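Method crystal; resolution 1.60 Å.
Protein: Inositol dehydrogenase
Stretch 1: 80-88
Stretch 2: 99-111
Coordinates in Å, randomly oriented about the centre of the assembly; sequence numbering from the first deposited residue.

Stretch 1 (80-88) DIDAVFIVS
Stretch 2, residues 99-111: SALNAGKHVFSEK

Strand 83-86 runs parallel to the strand that begins at His 106, their axes 4.7 Å apart and crossing at -15°, pairing Ala 83 with His 106, Val 84 with Val 107, Phe 85 with Phe 108 and Ile 86 with Ser 109. Helix 99-102 leads into this second strand through Gly 104, whose phi/psi of 75/32 favours glycine. The backbone ladder alternates: His 106 N to Asp 82 O (3.1 Å), Val 84 N to His 106 O (2.9 Å), Phe 108 N to Val 84 O (3.0 Å), Ile 86 N to Phe 108 O (2.8 Å) and Glu 110 N to Ile 86 O (3.0 Å). One water donates to both Asp 82 O and Gly 104 O.

On the face carrying Ala 83 and His 106, Phe 85 (chi1 -102°, chi2 63°) and Phe 108 (t, chi2 -83°) form an offset stack, centroids 4.2 Å apart and planes at 15°; flat rings suit this buried layer. On the other face, Val 84 (m) sets CG2 3.6 Å from Ala 100 CB, a small methyl that lets the helix pack close, and 3.8 Å from Val 107 (t) CG2. Ile 86 (m, t) brings CD1 3.8 Å from Val 107 CG1. Lys 105 (m, m, t, t) donates from NZ to Ile 81 O at 2.9 Å.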

# COMPACT_ATOMS: atom_id res chain seq x y z
N ASP A 80 32.73 16.75 36.11
CA ASP A 80 31.65 17.62 36.53
C ASP A 80 30.36 17.20 35.84
O ASP A 80 29.88 17.89 34.93
CB ASP A 80 31.98 19.08 36.19
CG ASP A 80 30.93 20.05 36.70
OD1 ASP A 80 30.18 19.69 37.64
OD2 ASP A 80 30.86 21.18 36.17
N ILE A 81 29.79 16.08 36.26
CA ILE A 81 28.60 15.54 35.61
C ILE A 81 27.51 15.22 36.63
O ILE A 81 27.81 14.96 37.80
CB ILE A 81 28.92 14.28 34.80
CG1 ILE A 81 29.48 13.17 35.70
CG2 ILE A 81 29.89 14.60 33.67
CD1 ILE A 81 29.84 11.90 34.92
N ASP A 82 26.25 15.21 36.18
CA ASP A 82 25.11 14.92 37.03
C ASP A 82 24.56 13.54 36.70
O ASP A 82 23.86 12.93 37.51
CB ASP A 82 24.01 15.94 36.78
CG ASP A 82 24.49 17.36 36.95
OD1 ASP A 82 25.06 17.67 38.02
OD2 ASP A 82 24.32 18.17 36.01
N ALA A 83 24.87 13.07 35.50
CA ALA A 83 24.27 11.84 34.96
C ALA A 83 25.22 11.14 34.00
O ALA A 83 26.13 11.77 33.45
CB ALA A 83 22.96 12.17 34.26
N VAL A 84 24.98 9.85 33.77
CA VAL A 84 25.82 9.08 32.86
C VAL A 84 24.97 8.35 31.83
O VAL A 84 23.85 7.96 32.13
CB VAL A 84 26.68 8.05 33.61
CG1 VAL A 84 27.59 8.72 34.62
CG2 VAL A 84 25.80 7.03 34.32
N PHE A 85 25.52 8.19 30.63
CA PHE A 85 24.92 7.33 29.61
C PHE A 85 25.86 6.17 29.45
O PHE A 85 27.03 6.35 29.09
CB PHE A 85 24.82 8.06 28.28
CG PHE A 85 23.45 8.59 27.96
CD1 PHE A 85 22.86 9.54 28.78
CD2 PHE A 85 22.76 8.14 26.85
CE1 PHE A 85 21.60 10.04 28.49
CE2 PHE A 85 21.49 8.61 26.56
CZ PHE A 85 20.91 9.57 27.38
N ILE A 86 25.36 4.96 29.72
CA ILE A 86 26.19 3.78 29.63
C ILE A 86 25.92 3.08 28.31
O ILE A 86 24.84 2.51 28.10
CB ILE A 86 25.95 2.86 30.82
CG1 ILE A 86 26.44 3.55 32.09
CG2 ILE A 86 26.67 1.52 30.64
CD1 ILE A 86 25.91 2.95 33.37
N VAL A 87 26.89 3.15 27.40
CA VAL A 87 26.75 2.56 26.08
C VAL A 87 27.95 1.66 25.78
O VAL A 87 28.37 1.50 24.63
CB VAL A 87 26.55 3.66 24.99
CG1 VAL A 87 25.80 3.09 23.79
CG2 VAL A 87 25.79 4.85 25.55
N SER A 88 28.50 1.08 26.84
CA SER A 88 29.60 0.12 26.77
C SER A 88 29.09 -1.25 26.36
O SER A 88 27.87 -1.46 26.30
CB SER A 88 30.25 0.02 28.15
OG SER A 88 29.27 -0.15 29.15
N SER A 99 28.48 1.60 40.03
CA SER A 99 29.45 2.64 40.33
C SER A 99 28.87 4.04 40.16
O SER A 99 29.10 4.92 40.99
CB SER A 99 30.67 2.50 39.43
OG SER A 99 31.45 3.67 39.47
N ALA A 100 28.11 4.24 39.09
CA ALA A 100 27.54 5.56 38.85
C ALA A 100 26.54 5.93 39.94
O ALA A 100 26.53 7.07 40.42
CB ALA A 100 26.86 5.61 37.48
N LEU A 101 25.71 4.97 40.35
CA LEU A 101 24.71 5.23 41.37
C LEU A 101 25.38 5.50 42.72
O LEU A 101 24.95 6.38 43.46
CB LEU A 101 23.73 4.05 41.49
CG LEU A 101 22.76 3.91 40.32
CD1 LEU A 101 21.87 2.68 40.54
CD2 LEU A 101 21.90 5.15 40.18
N ASN A 102 26.43 4.74 43.01
CA ASN A 102 27.16 4.92 44.27
C ASN A 102 27.84 6.29 44.35
O ASN A 102 28.07 6.81 45.44
CB ASN A 102 28.17 3.78 44.47
CG ASN A 102 27.50 2.48 44.90
OD1 ASN A 102 26.53 2.49 45.66
ND2 ASN A 102 28.03 1.35 44.44
N ALA A 103 28.17 6.86 43.20
CA ALA A 103 28.78 8.18 43.16
C ALA A 103 27.73 9.28 42.97
O ALA A 103 28.07 10.43 42.70
CB ALA A 103 29.81 8.25 42.08
N GLY A 104 26.47 8.91 43.13
CA GLY A 104 25.38 9.87 43.11
C GLY A 104 25.01 10.40 41.73
O GLY A 104 24.58 11.55 41.61
N LYS A 105 25.17 9.59 40.69
CA LYS A 105 24.82 10.03 39.34
C LYS A 105 23.57 9.32 38.83
O LYS A 105 23.38 8.12 39.08
CB LYS A 105 25.97 9.77 38.37
CG LYS A 105 27.33 10.24 38.87
CD LYS A 105 27.33 11.71 39.24
CE LYS A 105 28.71 12.16 39.71
NZ LYS A 105 28.71 13.56 40.23
N HIS A 106 22.72 10.07 38.14
CA HIS A 106 21.56 9.49 37.45
C HIS A 106 22.06 8.62 36.31
O HIS A 106 23.11 8.90 35.72
CB HIS A 106 20.66 10.60 36.90
CG HIS A 106 20.14 11.52 37.96
ND1 HIS A 106 19.03 11.23 38.71
CD2 HIS A 106 20.58 12.73 38.38
CE1 HIS A 106 18.81 12.22 39.56
NE2 HIS A 106 19.73 13.14 39.38
N VAL A 107 21.32 7.57 35.98
CA VAL A 107 21.83 6.58 35.04
C VAL A 107 20.87 6.25 33.90
O VAL A 107 19.72 5.87 34.14
CB VAL A 107 22.18 5.26 35.76
CG1 VAL A 107 22.61 4.21 34.74
CG2 VAL A 107 23.28 5.50 36.79
N PHE A 108 21.34 6.43 32.67
CA PHE A 108 20.70 5.83 31.50
C PHE A 108 21.61 4.69 31.07
O PHE A 108 22.81 4.88 30.85
CB PHE A 108 20.59 6.86 30.37
CG PHE A 108 20.03 6.29 29.08
CD1 PHE A 108 20.85 5.62 28.18
CD2 PHE A 108 18.69 6.45 28.77
CE1 PHE A 108 20.35 5.09 26.99
CE2 PHE A 108 18.17 5.94 27.57
CZ PHE A 108 19.01 5.26 26.69
N SER A 109 21.04 3.50 30.89
CA SER A 109 21.84 2.39 30.40
C SER A 109 21.22 1.82 29.14
O SER A 109 20.02 1.63 29.09
CB SER A 109 21.93 1.29 31.46
OG SER A 109 22.65 0.18 30.97
N GLU A 110 22.04 1.54 28.14
CA GLU A 110 21.54 0.75 27.01
C GLU A 110 21.18 -0.66 27.44
O GLU A 110 21.62 -1.15 28.49
CB GLU A 110 22.57 0.68 25.88
CG GLU A 110 22.44 1.80 24.87
CD GLU A 110 21.08 1.79 24.19
OE1 GLU A 110 20.44 0.72 24.11
OE2 GLU A 110 20.64 2.86 23.71
N LYS A 111 20.34 -1.30 26.64
CA LYS A 111 20.05 -2.71 26.83
C LYS A 111 21.26 -3.56 26.45
O LYS A 111 22.14 -3.10 25.72
CB LYS A 111 18.83 -3.11 25.98
CG LYS A 111 19.03 -2.99 24.45
CD LYS A 111 19.56 -4.30 23.85
CE LYS A 111 20.02 -4.11 22.40
NZ LYS A 111 20.67 -5.33 21.86
O HOH W 1 23.39 13.89 40.26